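Local coordinates for oxidoreductase (Azotobacter vinelandii, PDB 7D5M), which binds NAD through a Rossmann fold and is an inositol dehydrogenase homologue of the Gfo/Idh/MocA family, probably oxidising a polyol or sugar-like substrate, at the interface of chains A and B and the interface of chains A and C. Coordinates in Å, arbitrary orientation; residue numbers count along the deposited sequence, not the author numbering. Chains: chain A/B/C, Oxidoreductase.

Contact 1: the interface of chains A and B. Residues chain A 259, 263-265; chain B 274, 276, 281.
With CG trans to the backbone nitrogen (chi1 -180°), A:Asn264 sends its carboxamide from a loop of chain A towards B:Arg274 on strand 271-277, whose side chain runs extended from CG to NE (chi2 178°). The two side chains cross nearly at right angles, and the amide and guanidinium planes stand 87° apart. B:Arg274 reaches the amide oxygen side-on with two nitrogens. B:Arg274 NE donates a hydrogen bond to A:Asn264 OD1 at 2.9 Å, in the carbonyl plane and on a lone pair, whereas B:Arg274 NH2 donates to the same oxygen from above that plane at 3.2 Å, in a more bent bond. Because the oxygen sits close to the guanidinium plane, both N-H groups can point at it. Beside this pair, the hydroxyl OG of B:Ser281 donates to the backbone A:Ala265 O at 2.7 Å, on a lone pair, while its CB lies over the rim of one guanidinium face. Replacing A:Asn264 by a leucine would probably leave NE and NH2 of B:Arg274 without this acceptor and the guanidinium freer to swing. B:Ile276 supplies the apolar part: its CD1 meets the six-membered ring of the indole at A:Trp259 CH2, 3.7 Å away, and its CG2 packs 3.9 Å from A:Asn264 CA. Polar and apolar contacts together fix the loop after strand 255-261 against the neighbour's sheet, and the two-fold repeats them with chains exchanged, which may help hold the four-copy deposited assembly together.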
ATOM      1  N   TRP A 259      22.065   0.797  -3.700  1.00 10.55           N
ATOM      2  CA  TRP A 259      22.074   1.763  -2.582  1.00 10.57           C
ATOM      3  C   TRP A 259      22.189   0.983  -1.270  1.00 10.79           C
ATOM      4  O   TRP A 259      21.251   0.244  -0.931  1.00 11.29           O
ATOM      5  CB  TRP A 259      20.840   2.671  -2.630  1.00 10.57           C
ATOM      6  CG  TRP A 259      20.766   3.596  -1.461  1.00 10.56           C
ATOM      7  CD1 TRP A 259      21.812   4.171  -0.798  1.00 10.81           C
ATOM      8  CD2 TRP A 259      19.574   4.064  -0.809  1.00 10.63           C
ATOM      9  NE1 TRP A 259      21.354   4.958   0.226  1.00 10.74           N
ATOM     10  CE2 TRP A 259      19.984   4.911   0.240  1.00 10.57           C
ATOM     11  CE3 TRP A 259      18.205   3.864  -1.026  1.00 10.70           C
ATOM     12  CZ2 TRP A 259      19.067   5.550   1.071  1.00 10.63           C
ATOM     13  CZ3 TRP A 259      17.298   4.494  -0.206  1.00 10.68           C
ATOM     14  CH2 TRP A 259      17.727   5.328   0.831  1.00 10.65           C
ATOM     15  N   VAL A 263      21.674   4.578   7.455  1.00 10.89           N
ATOM     16  CA  VAL A 263      21.291   5.952   7.900  1.00 11.17           C
ATOM     17  C   VAL A 263      20.070   6.451   7.107  1.00 11.15           C
ATOM     18  O   VAL A 263      19.817   7.677   7.088  1.00 10.73           O
ATOM     19  CB  VAL A 263      22.496   6.905   7.793  1.00 11.90           C
ATOM     20  CG1 VAL A 263      23.627   6.429   8.683  1.00 11.94           C
ATOM     21  CG2 VAL A 263      22.981   7.073   6.364  1.00 12.11           C
ATOM     22  N   ASN A 264      19.290   5.540   6.522  1.00 10.54           N
ATOM     23  CA  ASN A 264      18.016   5.902   5.858  1.00 10.22           C
ATOM     24  C   ASN A 264      16.943   6.056   6.940  1.00 10.25           C
ATOM     25  O   ASN A 264      16.129   5.126   7.143  1.00  9.88           O
ATOM     26  CB  ASN A 264      17.648   4.885   4.783  1.00 10.18           C
ATOM     27  CG  ASN A 264      16.358   5.246   4.093  1.00 10.34           C
ATOM     28  OD1 ASN A 264      15.932   6.401   4.146  1.00 10.24           O
ATOM     29  ND2 ASN A 264      15.745   4.258   3.454  1.00 10.32           N
ATOM     30  N   ALA A 265      16.956   7.194   7.637  1.00 10.45           N
ATOM     31  CA  ALA A 265      16.137   7.450   8.836  1.00 10.71           C
ATOM     32  C   ALA A 265      14.681   7.060   8.557  1.00 10.52           C
ATOM     33  O   ALA A 265      14.147   7.498   7.532  1.00 10.93           O
ATOM     34  CB  ALA A 265      16.262   8.897   9.249  1.00 10.71           C
TER
ATOM     35  N   ARG B 274      12.611  11.556  -1.870  1.00  9.61           N
ATOM     36  CA  ARG B 274      12.811  11.200  -0.450  1.00  9.81           C
ATOM     37  C   ARG B 274      13.944  12.082   0.059  1.00 10.22           C
ATOM     38  O   ARG B 274      15.035  12.046  -0.528  1.00 10.44           O
ATOM     39  CB  ARG B 274      13.137   9.715  -0.281  1.00  9.90           C
ATOM     40  CG  ARG B 274      13.294   9.283   1.169  1.00 10.00           C
ATOM     41  CD  ARG B 274      13.581   7.797   1.313  1.00 10.31           C
ATOM     42  NE  ARG B 274      13.657   7.386   2.703  1.00 10.30           N
ATOM     43  CZ  ARG B 274      12.624   7.088   3.482  1.00 10.37           C
ATOM     44  NH1 ARG B 274      11.377   7.138   3.030  1.00 10.20           N
ATOM     45  NH2 ARG B 274      12.841   6.728   4.733  1.00 10.52           N
ATOM     46  N   ILE B 276      16.297  12.646   3.261  1.00 10.46           N
ATOM     47  CA  ILE B 276      16.748  11.841   4.425  1.00 11.27           C
ATOM     48  C   ILE B 276      17.646  12.716   5.297  1.00 11.23           C
ATOM     49  O   ILE B 276      18.698  13.160   4.815  1.00 11.39           O
ATOM     50  CB  ILE B 276      17.463  10.562   3.957  1.00 11.36           C
ATOM     51  CG1 ILE B 276      16.584   9.781   2.975  1.00 12.25           C
ATOM     52  CG2 ILE B 276      17.878   9.736   5.168  1.00 11.44           C
ATOM     53  CD1 ILE B 276      17.309   8.763   2.162  1.00 13.29           C
ATOM     54  N   SER B 281      13.099  11.075   7.773  1.00 10.83           N
ATOM     55  CA  SER B 281      12.942  11.223   6.309  1.00 10.77           C
ATOM     56  C   SER B 281      11.521  11.683   5.986  1.00 11.05           C
ATOM     57  O   SER B 281      10.602  11.438   6.773  1.00 10.68           O
ATOM     58  CB  SER B 281      13.260   9.946   5.586  1.00 10.70           C
ATOM     59  OG  SER B 281      14.602   9.546   5.819  1.00 10.47           O
TER

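Contact 2: the interface of chains A and C. Residues chain A 144, 176, 268-269, 329; chain C 321, 323-325.
The imidazoles of A:His269 and C:His325 meet edge-to-face across this two-fold interface, formed largely by the C-terminal alpha/beta part of this Gfo/Idh/MocA-family protein. Their centroids are 4.3 Å apart and their planes 68° apart. A:His269 presents its NE2 and CE1 edge, with NE2 over the centre of the C:His325 ring, 3.3 Å above its plane. On the opposite face C:Ile321 CD1 lies towards the rim, so the C:His325 ring is sandwiched between a histidine of the other chain and an isoleucine of its own. With CG trans to its carbonyl carbon, C:His325 carries its ring towards chain A, and chi2 of 89° turns it so that CD2 meets the phenol oxygen A:Tyr144 OH at 3.5 Å. The same hydroxyl lies in plane at the edge of the A:His269 ring, placing the tyrosine beside both imidazoles.

Backbone-to-ring contact comes from C:Gly324 O, a carbonyl oxygen over the rim of one A:His269 face, 3.3 Å from A:His269 CG. The glycine's positive phi, 96°, suits this turn of the chain C loop.

Among the apolar contacts, A:Leu329 CD2, at the start of helix 329-349, touches C:His325 CD2 at 3.6 Å. At the other end of the patch the A:Met268 chain bends at chi2 and chi3, bringing its methyl CE within 3.6 Å of C:Ala323 CB. The ring of A:Phe176 adds a looser contact, its CZ lying 4.1 Å from C:Ala323 CB.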
ATOM      1  N   TYR A 144      17.953 -14.381   2.559  1.00  9.66           N
ATOM      2  CA  TYR A 144      16.773 -13.855   1.821  1.00 10.02           C
ATOM      3  C   TYR A 144      16.551 -14.687   0.559  1.00  9.87           C
ATOM      4  O   TYR A 144      15.427 -14.746   0.059  1.00  9.49           O
ATOM      5  CB  TYR A 144      16.948 -12.369   1.507  1.00 10.17           C
ATOM      6  CG  TYR A 144      17.164 -11.555   2.753  1.00  9.80           C
ATOM      7  CD1 TYR A 144      16.100 -11.235   3.584  1.00 10.22           C
ATOM      8  CD2 TYR A 144      18.441 -11.195   3.159  1.00  9.79           C
ATOM      9  CE1 TYR A 144      16.289 -10.520   4.755  1.00 10.15           C
ATOM     10  CE2 TYR A 144      18.647 -10.483   4.333  1.00 10.03           C
ATOM     11  CZ  TYR A 144      17.568 -10.154   5.135  1.00 10.19           C
ATOM     12  OH  TYR A 144      17.744  -9.462   6.294  1.00 10.45           O
ATOM     13  N   PHE A 176      18.519   2.246  11.193  1.00 11.94           N
ATOM     14  CA  PHE A 176      18.778   1.933  12.624  1.00 12.46           C
ATOM     15  C   PHE A 176      20.057   2.604  13.117  1.00 12.89           C
ATOM     16  O   PHE A 176      20.126   2.807  14.334  1.00 13.48           O
ATOM     17  CB  PHE A 176      18.829   0.434  12.901  1.00 12.86           C
ATOM     18  CG  PHE A 176      17.463  -0.197  12.825  1.00 13.37           C
ATOM     19  CD1 PHE A 176      16.523   0.002  13.820  1.00 13.69           C
ATOM     20  CD2 PHE A 176      17.116  -0.962  11.731  1.00 14.17           C
ATOM     21  CE1 PHE A 176      15.261  -0.569  13.725  1.00 13.87           C
ATOM     22  CE2 PHE A 176      15.864  -1.550  11.647  1.00 14.62           C
ATOM     23  CZ  PHE A 176      14.935  -1.338  12.636  1.00 14.28           C
ATOM     24  N   MET A 268      12.610   0.681   8.105  1.00 11.89           N
ATOM     25  CA  MET A 268      12.636  -0.526   8.966  1.00 12.83           C
ATOM     26  C   MET A 268      13.609  -1.567   8.400  1.00 12.22           C
ATOM     27  O   MET A 268      14.144  -2.365   9.181  1.00 13.43           O
ATOM     28  CB  MET A 268      11.223  -1.111   9.068  1.00 14.23           C
ATOM     29  CG  MET A 268      10.286  -0.257   9.907  1.00 15.81           C
ATOM     30  SD  MET A 268      10.882  -0.058  11.609  1.00 16.86           S
ATOM     31  CE  MET A 268      11.007  -1.767  12.115  1.00 16.83           C
ATOM     32  N   HIS A 269      13.841  -1.585   7.088  1.00 11.69           N
ATOM     33  CA  HIS A 269      14.769  -2.559   6.458  1.00 10.99           C
ATOM     34  C   HIS A 269      15.095  -2.101   5.043  1.00 10.79           C
ATOM     35  O   HIS A 269      16.267  -1.843   4.760  1.00 10.60           O
ATOM     36  CB  HIS A 269      14.182  -3.976   6.489  1.00 11.27           C
ATOM     37  CG  HIS A 269      15.081  -4.979   7.127  1.00 11.68           C
ATOM     38  ND1 HIS A 269      15.407  -6.175   6.515  1.00 11.97           N
ATOM     39  CD2 HIS A 269      15.700  -4.984   8.328  1.00 12.03           C
ATOM     40  CE1 HIS A 269      16.194  -6.868   7.310  1.00 12.08           C
ATOM     41  NE2 HIS A 269      16.400  -6.152   8.430  1.00 12.44           N
ATOM     42  N   LEU A 329      11.129 -14.814   7.319  1.00  8.97           N
ATOM     43  CA  LEU A 329      12.572 -15.030   7.062  1.00  9.25           C
ATOM     44  C   LEU A 329      13.028 -16.361   7.682  1.00  9.19           C
ATOM     45  O   LEU A 329      14.008 -16.926   7.187  1.00  9.28           O
ATOM     46  CB  LEU A 329      13.358 -13.839   7.614  1.00  9.59           C
ATOM     47  CG  LEU A 329      14.869 -13.860   7.353  1.00  9.49           C
ATOM     48  CD1 LEU A 329      15.174 -13.876   5.867  1.00  9.88           C
ATOM     49  CD2 LEU A 329      15.540 -12.656   8.001  1.00 10.02           C
TER
ATOM     50  N   ILE C 321      13.848 -12.355  16.214  1.00 12.96           N
ATOM     51  CA  ILE C 321      14.862 -11.604  15.432  1.00 13.12           C
ATOM     52  C   ILE C 321      14.488 -10.119  15.457  1.00 12.46           C
ATOM     53  O   ILE C 321      13.326  -9.799  15.736  1.00 12.40           O
ATOM     54  CB  ILE C 321      14.968 -12.190  14.011  1.00 13.85           C
ATOM     55  CG1 ILE C 321      16.224 -11.697  13.285  1.00 14.67           C
ATOM     56  CG2 ILE C 321      13.678 -11.928  13.247  1.00 13.73           C
ATOM     57  CD1 ILE C 321      16.609 -12.498  12.067  1.00 15.09           C
ATOM     58  N   ALA C 323      13.670  -6.127  14.723  1.00 11.16           N
ATOM     59  CA  ALA C 323      12.676  -5.356  13.949  1.00 11.21           C
ATOM     60  C   ALA C 323      13.134  -5.229  12.494  1.00 10.92           C
ATOM     61  O   ALA C 323      14.357  -5.082  12.265  1.00 11.50           O
ATOM     62  CB  ALA C 323      12.501  -3.996  14.574  1.00 11.17           C
ATOM     63  N   GLY C 324      12.186  -5.302  11.554  1.00 10.79           N
ATOM     64  CA  GLY C 324      12.450  -5.157  10.110  1.00 10.87           C
ATOM     65  C   GLY C 324      12.621  -6.493   9.405  1.00 11.28           C
ATOM     66  O   GLY C 324      12.365  -6.545   8.200  1.00 11.57           O
ATOM     67  N   HIS C 325      13.057  -7.538  10.103  1.00 11.44           N
ATOM     68  CA  HIS C 325      13.068  -8.923   9.572  1.00 11.59           C
ATOM     69  C   HIS C 325      11.654  -9.474   9.729  1.00 11.53           C
ATOM     70  O   HIS C 325      11.134  -9.479  10.844  1.00 11.96           O
ATOM     71  CB  HIS C 325      14.073  -9.816  10.303  1.00 11.70           C
ATOM     72  CG  HIS C 325      15.473  -9.308  10.336  1.00 12.24           C
ATOM     73  ND1 HIS C 325      15.934  -8.474  11.336  1.00 13.21           N
ATOM     74  CD2 HIS C 325      16.526  -9.558   9.532  1.00 12.53           C
ATOM     75  CE1 HIS C 325      17.210  -8.198  11.115  1.00 12.94           C
ATOM     76  NE2 HIS C 325      17.599  -8.874  10.030  1.00 12.88           N
TER

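Contact 1 and contact 2 lie about 16 Å apart, measured between the centres of their C-alpha atoms, and share no residue of chain A. They are nevertheless joined by one short stretch: the loop between strands 255-261 and 271-277 gives A:Asn264 and A:Ala265 to contact 1, and A:Met268 and A:His269 to contact 2. One loop thus faces two different neighbours, B and C, each across its own two-fold axis. Such coupling of two interfaces would suit the four-copy deposited assembly, which may be the biological tetramer, although the structure alone does not show this.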